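Local coordinates for protein exported gluconolactonase (Xanthomonas campestris pv. campestris, PDB 3DR2) that probably hydrolyses D-glucono-1,5-lactone to gluconate as a gluconolactonase of the SMP-30 family, built as a calcium-binding six-bladed beta-propeller, at residues R129-N134 with F151-P156; A86-N91 with H101-R106; T147-G152 with D188-L193. All blocks are in the same frame, centred on the assembly; numbering follows the deposited sequence.

Contact 1 of 3, residues R129-N134 with F151-P156; sequences RLNSPN and FGLRKP. With CA (calcium ion), chain D.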
ATOM      1  N   ARG A 129      -5.685  16.913  19.052  1.00 19.99           N
ATOM      2  CA  ARG A 129      -5.913  15.755  18.190  1.00 19.12           C
ATOM      3  C   ARG A 129      -5.462  14.455  18.848  1.00 18.82           C
ATOM      4  O   ARG A 129      -4.464  14.421  19.571  1.00 19.46           O
ATOM      5  CB  ARG A 129      -5.174  15.912  16.853  1.00 19.78           C
ATOM      6  CG  ARG A 129      -5.625  17.096  16.005  1.00 19.28           C
ATOM      7  CD  ARG A 129      -5.055  17.047  14.587  1.00 22.47           C
ATOM      8  NE  ARG A 129      -5.655  15.988  13.773  1.00 23.79           N
ATOM      9  CZ  ARG A 129      -5.335  15.748  12.502  1.00 23.02           C
ATOM     10  NH1 ARG A 129      -4.418  16.488  11.894  1.00 25.18           N
ATOM     11  NH2 ARG A 129      -5.932  14.770  11.831  1.00 24.13           N
ATOM     12  N   LEU A 130      -6.211  13.384  18.594  1.00 17.07           N
ATOM     13  CA  LEU A 130      -5.881  12.063  19.119  1.00 16.12           C
ATOM     14  C   LEU A 130      -4.609  11.644  18.384  1.00 16.56           C
ATOM     15  O   LEU A 130      -4.278  12.229  17.355  1.00 15.38           O
ATOM     16  CB  LEU A 130      -7.014  11.087  18.802  1.00 16.73           C
ATOM     17  CG  LEU A 130      -8.358  11.376  19.482  1.00 17.70           C
ATOM     18  CD1 LEU A 130      -9.475  10.578  18.817  1.00 17.75           C
ATOM     19  CD2 LEU A 130      -8.253  11.023  20.954  1.00 17.38           C
ATOM     20  N   ASN A 131      -3.908  10.638  18.902  1.00 15.53           N
ATOM     21  CA  ASN A 131      -2.669  10.172  18.274  1.00 15.04           C
ATOM     22  C   ASN A 131      -2.941   9.489  16.928  1.00 17.07           C
ATOM     23  O   ASN A 131      -2.499   9.949  15.879  1.00 17.23           O
ATOM     24  CB  ASN A 131      -1.938   9.190  19.199  1.00 16.81           C
ATOM     25  CG  ASN A 131      -1.519   9.818  20.522  1.00 17.25           C
ATOM     26  OD1 ASN A 131      -1.098  10.977  20.568  1.00 18.07           O
ATOM     27  ND2 ASN A 131      -1.607   9.045  21.599  1.00 16.79           N
ATOM     28  N   SER A 132      -3.670   8.381  16.981  1.00 16.76           N
ATOM     29  CA  SER A 132      -4.025   7.606  15.791  1.00 14.87           C
ATOM     30  C   SER A 132      -4.771   6.355  16.245  1.00 15.59           C
ATOM     31  O   SER A 132      -4.165   5.306  16.478  1.00 13.91           O
ATOM     32  CB  SER A 132      -2.772   7.223  14.996  1.00 16.05           C
ATOM     33  OG  SER A 132      -1.727   6.788  15.851  1.00 15.52           O
ATOM     34  N   PRO A 133      -6.102   6.468  16.407  1.00 13.53           N
ATOM     35  CA  PRO A 133      -6.959   5.360  16.839  1.00 13.69           C
ATOM     36  C   PRO A 133      -6.590   4.110  16.062  1.00 13.77           C
ATOM     37  O   PRO A 133      -6.536   4.121  14.830  1.00 12.28           O
ATOM     38  CB  PRO A 133      -8.354   5.868  16.520  1.00 14.72           C
ATOM     39  CG  PRO A 133      -8.219   7.335  16.814  1.00 14.87           C
ATOM     40  CD  PRO A 133      -6.904   7.680  16.162  1.00 14.18           C
ATOM     41  N   ASN A 134      -6.350   3.035  16.801  1.00 13.10           N
ATOM     42  CA  ASN A 134      -5.908   1.777  16.223  1.00 13.60           C
ATOM     43  C   ASN A 134      -6.990   0.703  16.098  1.00 14.04           C
ATOM     44  O   ASN A 134      -7.242   0.193  15.003  1.00 13.07           O
ATOM     45  CB  ASN A 134      -4.731   1.266  17.061  1.00 13.99           C
ATOM     46  CG  ASN A 134      -3.992   0.126  16.401  1.00 14.98           C
ATOM     47  OD1 ASN A 134      -4.525  -0.975  16.272  1.00 15.07           O
ATOM     48  ND2 ASN A 134      -2.756   0.382  15.980  1.00 15.07           N
ATOM     49  N   PHE A 151       1.117   4.715  16.531  1.00 17.26           N
ATOM     50  CA  PHE A 151       1.608   4.044  15.328  1.00 18.55           C
ATOM     51  C   PHE A 151       1.360   4.831  14.044  1.00 19.27           C
ATOM     52  O   PHE A 151       2.232   4.899  13.173  1.00 20.68           O
ATOM     53  CB  PHE A 151       0.993   2.647  15.216  1.00 18.58           C
ATOM     54  CG  PHE A 151       1.489   1.684  16.258  1.00 18.17           C
ATOM     55  CD1 PHE A 151       2.841   1.352  16.327  1.00 20.42           C
ATOM     56  CD2 PHE A 151       0.613   1.115  17.177  1.00 19.13           C
ATOM     57  CE1 PHE A 151       3.308   0.468  17.298  1.00 19.74           C
ATOM     58  CE2 PHE A 151       1.073   0.231  18.150  1.00 18.98           C
ATOM     59  CZ  PHE A 151       2.422  -0.092  18.211  1.00 20.02           C
ATOM     60  N   GLY A 152       0.180   5.434  13.932  1.00 16.95           N
ATOM     61  CA  GLY A 152      -0.155   6.205  12.746  1.00 18.59           C
ATOM     62  C   GLY A 152       0.612   7.509  12.582  1.00 17.41           C
ATOM     63  O   GLY A 152       0.489   8.178  11.557  1.00 16.49           O
ATOM     64  N   LEU A 153       1.408   7.869  13.585  1.00 18.72           N
ATOM     65  CA  LEU A 153       2.184   9.108  13.540  1.00 16.82           C
ATOM     66  C   LEU A 153       3.671   8.889  13.288  1.00 19.67           C
ATOM     67  O   LEU A 153       4.434   9.855  13.201  1.00 18.56           O
ATOM     68  CB  LEU A 153       2.043   9.867  14.861  1.00 19.42           C
ATOM     69  CG  LEU A 153       0.641  10.275  15.299  1.00 20.42           C
ATOM     70  CD1 LEU A 153       0.714  10.950  16.671  1.00 22.09           C
ATOM     71  CD2 LEU A 153       0.048  11.213  14.265  1.00 21.64           C
ATOM     72  N   ARG A 154       4.088   7.635  13.161  1.00 19.05           N
ATOM     73  CA  ARG A 154       5.503   7.354  12.980  1.00 21.47           C
ATOM     74  C   ARG A 154       5.830   6.355  11.877  1.00 22.21           C
ATOM     75  O   ARG A 154       6.839   5.652  11.942  1.00 24.80           O
ATOM     76  CB  ARG A 154       6.079   6.896  14.324  1.00 22.69           C
ATOM     77  CG  ARG A 154       6.019   8.006  15.391  1.00 23.60           C
ATOM     78  CD  ARG A 154       6.056   7.483  16.827  1.00 25.96           C
ATOM     79  NE  ARG A 154       6.007   8.583  17.798  1.00 26.04           N
ATOM     80  CZ  ARG A 154       5.870   8.427  19.113  1.00 28.25           C
ATOM     81  NH1 ARG A 154       5.766   7.213  19.637  1.00 28.31           N
ATOM     82  NH2 ARG A 154       5.840   9.487  19.913  1.00 29.84           N
ATOM     83  N   LYS A 155       4.972   6.299  10.865  1.00 19.94           N
ATOM     84  CA  LYS A 155       5.163   5.401   9.732  1.00 19.08           C
ATOM     85  C   LYS A 155       4.385   5.964   8.548  1.00 17.83           C
ATOM     86  O   LYS A 155       3.154   5.913   8.518  1.00 16.82           O
ATOM     87  CB  LYS A 155       4.670   3.989  10.067  1.00 20.79           C
ATOM     88  CG  LYS A 155       4.962   2.963   8.976  1.00 22.16           C
ATOM     89  CD  LYS A 155       4.758   1.530   9.464  1.00 25.08           C
ATOM     90  CE  LYS A 155       5.820   1.123  10.482  1.00 26.51           C
ATOM     91  NZ  LYS A 155       5.638  -0.282  10.954  1.00 27.15           N
ATOM     92  N   PRO A 156       5.101   6.527   7.561  1.00 16.11           N
ATOM     93  CA  PRO A 156       4.518   7.122   6.355  1.00 15.42           C
ATOM     94  C   PRO A 156       3.533   6.221   5.620  1.00 14.82           C
ATOM     95  O   PRO A 156       2.521   6.688   5.101  1.00 14.55           O
ATOM     96  CB  PRO A 156       5.746   7.442   5.504  1.00 17.50           C
ATOM     97  CG  PRO A 156       6.776   7.754   6.519  1.00 16.24           C
ATOM     98  CD  PRO A 156       6.566   6.670   7.553  1.00 19.07           C
TER
HETATM   99 CA    CA D 707      -4.161  -3.302  15.824  1.00  1.00          CA
HETATM  100  O   HOH W   1      -2.446  -2.220  14.289  1.00 16.93           O
HETATM  101  O   HOH W   2      -6.192  -2.571  14.758  1.00 13.53           O
HETATM  102  O   HOH W   3      -5.695  -4.368  17.324  1.00 14.52           O
HETATM  103  O   HOH W   4      -4.961  -5.423  14.894  1.00 24.65           O
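This contact belongs to the calcium site of the beta-propeller. Asn131, Ser132 and Asn134 of one loop meet Phe151, Gly152 and Leu153, a short 3-10 segment of another. The backbones come nearest at Ser132 and Gly152. Gly152 CA lies 3.6 Å from Ser132 CB, and Gly152 N donates to Ser132 OG at 3.0 Å. This bond is bent, with an N-H...O angle of 135°. A chi1 of 43° sets OG between the backbone N and the carbonyl carbon of Ser132. The same OG also bonds Pro149 O, so one hydroxyl ties two points of the facing loop. Further from the metal, Leu153 rests its branch point on a backbone carbonyl, with CG 3.2 Å from Asn131 O. Asn131 ND2 donates to His168 O. At the other end, Asn134 OD1 binds the calcium at 2.4 Å, together with Glu48, Asn191, Asp242 and four waters. Asn134 ND2 lies 3.6 Å from Phe151 CD2, with amide and ring planes 67° apart. ND2 donates to a calcium-bound water, and a second such water donates to Asn134 O. The metal and its water thus fix the turn of the amide, with oxygen on the calcium and nitrogen on the water.

Contact 2 of 3, residues A86-N91 with H101-R106; sequences AFTNGN and HCEHGR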
ATOM      1  N   ALA A  86      -8.453   7.394   4.721  1.00 13.07           N
ATOM      2  CA  ALA A  86      -7.442   8.131   5.457  1.00 14.34           C
ATOM      3  C   ALA A  86      -6.801   7.125   6.417  1.00 17.54           C
ATOM      4  O   ALA A  86      -6.816   7.294   7.642  1.00 14.31           O
ATOM      5  CB  ALA A  86      -8.084   9.292   6.234  1.00 16.64           C
ATOM      6  N   PHE A  87      -6.266   6.059   5.834  1.00 12.79           N
ATOM      7  CA  PHE A  87      -5.602   5.001   6.579  1.00 13.78           C
ATOM      8  C   PHE A  87      -6.451   4.383   7.679  1.00 13.93           C
ATOM      9  O   PHE A  87      -6.069   4.370   8.849  1.00 13.37           O
ATOM     10  CB  PHE A  87      -4.278   5.514   7.154  1.00 13.28           C
ATOM     11  CG  PHE A  87      -3.326   6.005   6.108  1.00 14.60           C
ATOM     12  CD1 PHE A  87      -3.270   7.356   5.778  1.00 15.19           C
ATOM     13  CD2 PHE A  87      -2.528   5.109   5.405  1.00 15.21           C
ATOM     14  CE1 PHE A  87      -2.433   7.805   4.758  1.00 14.02           C
ATOM     15  CE2 PHE A  87      -1.691   5.547   4.385  1.00 15.59           C
ATOM     16  CZ  PHE A  87      -1.642   6.896   4.060  1.00 15.66           C
ATOM     17  N   THR A  88      -7.611   3.868   7.287  1.00 11.95           N
ATOM     18  CA  THR A  88      -8.518   3.219   8.220  1.00 13.50           C
ATOM     19  C   THR A  88      -7.888   1.917   8.710  1.00 14.45           C
ATOM     20  O   THR A  88      -7.343   1.144   7.915  1.00 12.26           O
ATOM     21  CB  THR A  88      -9.863   2.925   7.540  1.00 14.14           C
ATOM     22  OG1 THR A  88     -10.448   4.160   7.121  1.00 15.77           O
ATOM     23  CG2 THR A  88     -10.820   2.230   8.498  1.00 12.84           C
ATOM     24  N   ASN A  89      -7.963   1.693  10.017  1.00 11.49           N
ATOM     25  CA  ASN A  89      -7.395   0.507  10.653  1.00 13.45           C
ATOM     26  C   ASN A  89      -8.520  -0.352  11.228  1.00 14.49           C
ATOM     27  O   ASN A  89      -9.161  -1.105  10.501  1.00 14.22           O
ATOM     28  CB  ASN A  89      -6.412   0.942  11.757  1.00 13.48           C
ATOM     29  CG  ASN A  89      -5.558  -0.210  12.278  1.00 15.31           C
ATOM     30  OD1 ASN A  89      -4.515   0.011  12.909  1.00 17.90           O
ATOM     31  ND2 ASN A  89      -5.994  -1.436  12.025  1.00 11.07           N
ATOM     32  N   GLY A  90      -8.785  -0.226  12.524  1.00 12.61           N
ATOM     33  CA  GLY A  90      -9.841  -1.021  13.118  1.00 13.61           C
ATOM     34  C   GLY A  90     -11.242  -0.714  12.602  1.00 14.94           C
ATOM     35  O   GLY A  90     -11.538   0.417  12.217  1.00 12.82           O
ATOM     36  N   ASN A  91     -12.091  -1.744  12.571  1.00 12.45           N
ATOM     37  CA  ASN A  91     -13.495  -1.614  12.167  1.00 12.83           C
ATOM     38  C   ASN A  91     -14.318  -2.345  13.222  1.00 14.60           C
ATOM     39  O   ASN A  91     -13.831  -3.280  13.868  1.00 12.54           O
ATOM     40  CB  ASN A  91     -13.789  -2.290  10.822  1.00 14.33           C
ATOM     41  CG  ASN A  91     -13.051  -1.659   9.671  1.00 13.05           C
ATOM     42  OD1 ASN A  91     -13.356  -0.543   9.249  1.00 14.34           O
ATOM     43  ND2 ASN A  91     -12.067  -2.378   9.149  1.00 15.62           N
ATOM     44  N   HIS A 101     -15.248   3.209  12.479  1.00 14.83           N
ATOM     45  CA  HIS A 101     -13.847   3.025  12.103  1.00 13.58           C
ATOM     46  C   HIS A 101     -12.815   3.820  12.890  1.00 14.86           C
ATOM     47  O   HIS A 101     -13.108   4.890  13.421  1.00 15.58           O
ATOM     48  CB  HIS A 101     -13.653   3.429  10.635  1.00 15.60           C
ATOM     49  CG  HIS A 101     -14.762   3.004   9.727  1.00 14.68           C
ATOM     50  ND1 HIS A 101     -14.842   1.737   9.189  1.00 12.75           N
ATOM     51  CD2 HIS A 101     -15.839   3.680   9.259  1.00 15.21           C
ATOM     52  CE1 HIS A 101     -15.918   1.652   8.427  1.00 14.08           C
ATOM     53  NE2 HIS A 101     -16.541   2.818   8.452  1.00 14.59           N
ATOM     54  N   CYS A 102     -11.596   3.282  12.918  1.00 13.26           N
ATOM     55  CA  CYS A 102     -10.443   3.936  13.526  1.00 13.77           C
ATOM     56  C   CYS A 102      -9.648   4.394  12.314  1.00 13.50           C
ATOM     57  O   CYS A 102      -9.309   3.573  11.457  1.00 11.79           O
ATOM     58  CB  CYS A 102      -9.584   2.947  14.307  1.00 13.65           C
ATOM     59  SG  CYS A 102     -10.215   2.533  15.925  1.00 27.83           S
ATOM     60  N   GLU A 103      -9.355   5.687  12.225  1.00 12.29           N
ATOM     61  CA  GLU A 103      -8.603   6.195  11.084  1.00 14.25           C
ATOM     62  C   GLU A 103      -7.288   6.843  11.500  1.00 16.17           C
ATOM     63  O   GLU A 103      -7.277   7.842  12.223  1.00 14.69           O
ATOM     64  CB  GLU A 103      -9.453   7.195  10.292  1.00 15.17           C
ATOM     65  CG  GLU A 103     -10.658   6.548   9.614  1.00 17.48           C
ATOM     66  CD  GLU A 103     -11.429   7.507   8.721  1.00 16.18           C
ATOM     67  OE1 GLU A 103     -10.828   8.495   8.258  1.00 17.95           O
ATOM     68  OE2 GLU A 103     -12.628   7.260   8.464  1.00 18.02           O
ATOM     69  N   HIS A 104      -6.179   6.259  11.045  1.00 13.28           N
ATOM     70  CA  HIS A 104      -4.853   6.786  11.370  1.00 14.42           C
ATOM     71  C   HIS A 104      -4.667   8.169  10.765  1.00 16.10           C
ATOM     72  O   HIS A 104      -4.101   9.060  11.397  1.00 16.28           O
ATOM     73  CB  HIS A 104      -3.741   5.892  10.806  1.00 15.41           C
ATOM     74  CG  HIS A 104      -3.463   4.652  11.599  1.00 15.02           C
ATOM     75  ND1 HIS A 104      -2.374   3.847  11.338  1.00 13.77           N
ATOM     76  CD2 HIS A 104      -4.123   4.069  12.628  1.00 14.75           C
ATOM     77  CE1 HIS A 104      -2.375   2.822  12.170  1.00 14.02           C
ATOM     78  NE2 HIS A 104      -3.426   2.931  12.963  1.00 14.07           N
ATOM     79  N   GLY A 105      -5.130   8.328   9.529  1.00 14.67           N
ATOM     80  CA  GLY A 105      -4.990   9.590   8.826  1.00 16.33           C
ATOM     81  C   GLY A 105      -5.730  10.759   9.440  1.00 17.04           C
ATOM     82  O   GLY A 105      -5.124  11.792   9.745  1.00 16.85           O
ATOM     83  N   ARG A 106      -7.040  10.617   9.608  1.00 15.81           N
ATOM     84  CA  ARG A 106      -7.822  11.694  10.197  1.00 16.33           C
ATOM     85  C   ARG A 106      -7.649  11.721  11.713  1.00 18.44           C
ATOM     86  O   ARG A 106      -8.135  12.636  12.385  1.00 17.06           O
ATOM     87  CB  ARG A 106      -9.306  11.558   9.814  1.00 18.15           C
ATOM     88  CG  ARG A 106      -9.579  11.976   8.367  1.00 19.15           C
ATOM     89  CD  ARG A 106     -11.050  12.255   8.096  1.00 21.61           C
ATOM     90  NE  ARG A 106     -11.830  11.034   7.927  1.00 20.22           N
ATOM     91  CZ  ARG A 106     -13.117  11.013   7.588  1.00 22.09           C
ATOM     92  NH1 ARG A 106     -13.747   9.855   7.449  1.00 21.36           N
ATOM     93  NH2 ARG A 106     -13.775  12.151   7.394  1.00 23.20           N
TER
HETATM   94  O   HOH W   5     -11.192   8.097   5.427  1.00 16.70           O
HETATM   95  O   HOH W   6     -13.023   4.969   7.073  1.00 17.25           O
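Residues 88-91 and 101-103 pair as antiparallel strands, with axes 4.6 Å apart at their closest and N-to-C directions 155° apart. They form a beta hairpin, the first two strands of one propeller blade. Thr88 with Glu103 and Asn91 with His101 are non-hydrogen-bonded pairs. Between them Asn89 and Gly90 stand opposite Cys102 alone, which makes a beta bulge. Two backbone bonds serve Cys102: Asn89 N donates to its O at 2.7 Å, and its N donates to Gly90 O. Beyond the ladder, where 104-106 take helical backbone angles, His104 N bonds Phe87 O and Gly105 N bonds Ala86 O. Both donors stand above the carbonyl planes.

Thr88, Asn91, His101 and Glu103 share one face of the sheet. His101 ND1 donates to Asn91 OD1 at 2.7 Å. The oxygen lies in the ring plane, although the amide is turned 88° to that ring. His101 NE2 bonds Ser112. Asn91 ND2 reaches Ser62 and Gly49. Thr88 CG2 is 3.7 Å from His101 CB, and its OG1 is 3.5 Å from Glu103 CG. One water links Thr88 OG1 to Glu103 OE2, and another links Ala86 N to Glu103 OE1. Glu103 OE2 also bonds Thr110 OG1.

Asn89 and His104 approach obliquely, with Asn89 CG anti to the backbone N (chi1 -168°) and Asn89 OD1 3.1 Å from His104 NE2. His104 ND1 bonds Gln158 O. The ring of Phe87 packs on Leu64 and Arg67 of its own chain and on Arg68 of the second subunit. Arg106 CG touches Ala86 CB at 3.7 Å. Its guanidinium grips the Glu103 carboxylate side-on in a salt bridge, with NE 2.7 Å from OE1 and NH1 on OE2. Both oxygens are met on the syn side, and OE1 lies in the guanidinium plane.

Contact 3 of 3, residues T147-G152 with D188-L193; sequences TDPPFG and DHPNGL. With CA (calcium ion), chain D.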
ATOM      1  N   THR A 147      -8.472   2.172  21.315  1.00 14.93           N
ATOM      2  CA  THR A 147      -7.096   2.374  21.747  1.00 15.64           C
ATOM      3  C   THR A 147      -6.466   3.480  20.906  1.00 15.23           C
ATOM      4  O   THR A 147      -6.763   3.621  19.715  1.00 11.86           O
ATOM      5  CB  THR A 147      -6.268   1.096  21.565  1.00 14.75           C
ATOM      6  OG1 THR A 147      -6.361   0.659  20.198  1.00 14.95           O
ATOM      7  CG2 THR A 147      -6.779   0.002  22.483  1.00 16.06           C
ATOM      8  N   ASP A 148      -5.581   4.255  21.523  1.00 15.97           N
ATOM      9  CA  ASP A 148      -4.953   5.357  20.820  1.00 16.10           C
ATOM     10  C   ASP A 148      -3.421   5.393  20.847  1.00 17.34           C
ATOM     11  O   ASP A 148      -2.823   6.323  21.381  1.00 16.12           O
ATOM     12  CB  ASP A 148      -5.502   6.684  21.362  1.00 16.53           C
ATOM     13  CG  ASP A 148      -5.170   7.859  20.469  1.00 18.18           C
ATOM     14  OD1 ASP A 148      -4.914   8.964  20.994  1.00 16.49           O
ATOM     15  OD2 ASP A 148      -5.171   7.684  19.236  1.00 16.81           O
ATOM     16  N   PRO A 149      -2.763   4.376  20.272  1.00 15.33           N
ATOM     17  CA  PRO A 149      -1.300   4.365  20.256  1.00 15.03           C
ATOM     18  C   PRO A 149      -0.860   5.335  19.156  1.00 16.09           C
ATOM     19  O   PRO A 149      -1.685   5.783  18.359  1.00 15.61           O
ATOM     20  CB  PRO A 149      -0.979   2.913  19.922  1.00 16.50           C
ATOM     21  CG  PRO A 149      -2.062   2.585  18.940  1.00 12.73           C
ATOM     22  CD  PRO A 149      -3.306   3.190  19.585  1.00 15.02           C
ATOM     23  N   PRO A 150       0.436   5.680  19.096  1.00 15.56           N
ATOM     24  CA  PRO A 150       0.940   6.608  18.075  1.00 15.57           C
ATOM     25  C   PRO A 150       1.467   5.970  16.788  1.00 16.81           C
ATOM     26  O   PRO A 150       2.185   6.620  16.030  1.00 17.21           O
ATOM     27  CB  PRO A 150       2.045   7.341  18.819  1.00 17.71           C
ATOM     28  CG  PRO A 150       2.655   6.225  19.596  1.00 16.51           C
ATOM     29  CD  PRO A 150       1.448   5.473  20.147  1.00 15.93           C
ATOM     30  N   PHE A 151       1.117   4.715  16.531  1.00 17.26           N
ATOM     31  CA  PHE A 151       1.608   4.044  15.328  1.00 18.55           C
ATOM     32  C   PHE A 151       1.360   4.831  14.044  1.00 19.27           C
ATOM     33  O   PHE A 151       2.232   4.899  13.173  1.00 20.68           O
ATOM     34  CB  PHE A 151       0.993   2.647  15.216  1.00 18.58           C
ATOM     35  CG  PHE A 151       1.489   1.684  16.258  1.00 18.17           C
ATOM     36  CD1 PHE A 151       2.841   1.352  16.327  1.00 20.42           C
ATOM     37  CD2 PHE A 151       0.613   1.115  17.177  1.00 19.13           C
ATOM     38  CE1 PHE A 151       3.308   0.468  17.298  1.00 19.74           C
ATOM     39  CE2 PHE A 151       1.073   0.231  18.150  1.00 18.98           C
ATOM     40  CZ  PHE A 151       2.422  -0.092  18.211  1.00 20.02           C
ATOM     41  N   GLY A 152       0.180   5.434  13.932  1.00 16.95           N
ATOM     42  CA  GLY A 152      -0.155   6.205  12.746  1.00 18.59           C
ATOM     43  C   GLY A 152       0.612   7.509  12.582  1.00 17.41           C
ATOM     44  O   GLY A 152       0.489   8.178  11.557  1.00 16.49           O
ATOM     45  N   ASP A 188       1.075   1.685  27.295  1.00 18.07           N
ATOM     46  CA  ASP A 188       2.228   1.843  26.418  1.00 18.78           C
ATOM     47  C   ASP A 188       1.859   1.198  25.089  1.00 18.42           C
ATOM     48  O   ASP A 188       1.894  -0.026  24.966  1.00 17.72           O
ATOM     49  CB  ASP A 188       3.448   1.132  27.008  1.00 20.74           C
ATOM     50  CG  ASP A 188       4.745   1.533  26.329  1.00 20.55           C
ATOM     51  OD1 ASP A 188       4.702   2.098  25.214  1.00 19.38           O
ATOM     52  OD2 ASP A 188       5.820   1.273  26.909  1.00 24.31           O
ATOM     53  N   HIS A 189       1.492   2.016  24.109  1.00 16.89           N
ATOM     54  CA  HIS A 189       1.100   1.514  22.795  1.00 17.29           C
ATOM     55  C   HIS A 189      -0.067   0.533  22.880  1.00 17.96           C
ATOM     56  O   HIS A 189       0.029  -0.613  22.417  1.00 14.17           O
ATOM     57  CB  HIS A 189       2.295   0.848  22.113  1.00 17.45           C
ATOM     58  CG  HIS A 189       3.364   1.811  21.703  1.00 18.81           C
ATOM     59  ND1 HIS A 189       3.442   2.344  20.435  1.00 20.41           N
ATOM     60  CD2 HIS A 189       4.374   2.371  22.409  1.00 17.62           C
ATOM     61  CE1 HIS A 189       4.455   3.189  20.376  1.00 19.12           C
ATOM     62  NE2 HIS A 189       5.038   3.224  21.560  1.00 22.34           N
ATOM     63  N   PRO A 190      -1.189   0.968  23.483  1.00 16.47           N
ATOM     64  CA  PRO A 190      -2.366   0.106  23.607  1.00 15.89           C
ATOM     65  C   PRO A 190      -2.736  -0.267  22.183  1.00 15.83           C
ATOM     66  O   PRO A 190      -2.650   0.568  21.287  1.00 15.54           O
ATOM     67  CB  PRO A 190      -3.391   1.015  24.279  1.00 16.30           C
ATOM     68  CG  PRO A 190      -2.999   2.381  23.794  1.00 17.06           C
ATOM     69  CD  PRO A 190      -1.492   2.335  23.938  1.00 17.98           C
ATOM     70  N   ASN A 191      -3.135  -1.513  21.965  1.00 14.24           N
ATOM     71  CA  ASN A 191      -3.431  -1.947  20.610  1.00 14.53           C
ATOM     72  C   ASN A 191      -4.815  -2.570  20.461  1.00 14.52           C
ATOM     73  O   ASN A 191      -5.781  -1.881  20.129  1.00 15.47           O
ATOM     74  CB  ASN A 191      -2.349  -2.932  20.165  1.00 10.94           C
ATOM     75  CG  ASN A 191      -2.201  -2.988  18.667  1.00 13.01           C
ATOM     76  OD1 ASN A 191      -3.184  -2.872  17.948  1.00 12.86           O
ATOM     77  ND2 ASN A 191      -0.975  -3.175  18.186  1.00 14.45           N
ATOM     78  N   GLY A 192      -4.915  -3.873  20.696  1.00 12.98           N
ATOM     79  CA  GLY A 192      -6.207  -4.521  20.585  1.00 13.71           C
ATOM     80  C   GLY A 192      -6.985  -4.412  21.878  1.00 14.99           C
ATOM     81  O   GLY A 192      -6.429  -4.057  22.915  1.00 13.62           O
ATOM     82  N   LEU A 193      -8.278  -4.700  21.822  1.00 13.05           N
ATOM     83  CA  LEU A 193      -9.106  -4.660  23.019  1.00 15.40           C
ATOM     84  C   LEU A 193     -10.366  -5.467  22.787  1.00 15.34           C
ATOM     85  O   LEU A 193     -10.778  -5.667  21.640  1.00 14.44           O
ATOM     86  CB  LEU A 193      -9.480  -3.221  23.396  1.00 16.34           C
ATOM     87  CG  LEU A 193     -10.561  -2.502  22.580  1.00 17.73           C
ATOM     88  CD1 LEU A 193     -10.987  -1.227  23.305  1.00 17.48           C
ATOM     89  CD2 LEU A 193     -10.041  -2.184  21.190  1.00 18.29           C
TER
HETATM   90 CA    CA D 707      -4.161  -3.302  15.824  1.00  1.00          CA
HETATM   91  O   HOH W   3      -5.695  -4.368  17.324  1.00 14.52           O
HETATM   92  O   HOH W   1      -2.446  -2.220  14.289  1.00 16.93           O
HETATM   93  O   HOH W   2      -6.192  -2.571  14.758  1.00 13.53           O
HETATM   94  O   HOH W   4      -4.961  -5.423  14.894  1.00 24.65           O
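Next to the calcium, Asn191 meets Thr147 through its backbone while its side chain binds the metal. Asn191 OD1 sits 2.4 Å from the ion, and its ND2 is held by Thr207 OG1. Thr147 OG1 donates to Asn191 O at 2.6 Å, in the carbonyl plane and on a lone pair. With chi1 at 55°, OG1 lies between the backbone N and the carbonyl carbon of Thr147. CG2 also presses close to the same oxygen, 3.2 Å away. This hydroxyl bridges two blades of the propeller. Thr147 ends the second strand of one blade, and Asn191 lies on the first strand, 190-195, of the next. A proline pair continues the seam. Pro149 CG reaches 3.1 Å from Pro190 O, with CB and CD nearly as near. That carbonyl is buried without a hydrogen-bond partner in the model, and three carbons of the Pro149 ring lie against it. Pro149 CB also lies 4.1 Å from Pro190 CD. Farther out, the His189 side chain crosses Pro150 at about a right angle. Its ring also meets the Phe151 ring obliquely, with centroids 4.9 Å apart and planes at 50°.

All three contacts are largely buried and sit close together near the calcium site of Asn134 and Asn191. Contact 2 lies within one blade, so bulged antiparallel strand pairing dominates it, with a polar group on one face. Contacts 1 and 3 share Phe151 and Gly152 and both supply a calcium ligand. Contact 1 joins loops by one hydrogen bond to a hydroxyl, plus packing. Contact 3 joins neighbouring blades by one threonine hydrogen bond and by proline and ring packing. Asp148 of contact 3 accepts from Ser132 N of contact 1, and Gly90 N of contact 2 probably bonds Asn134 O. Contact 2 reaches the second subunit through Phe87 and contact 1 through Pro156; contact 3 does not.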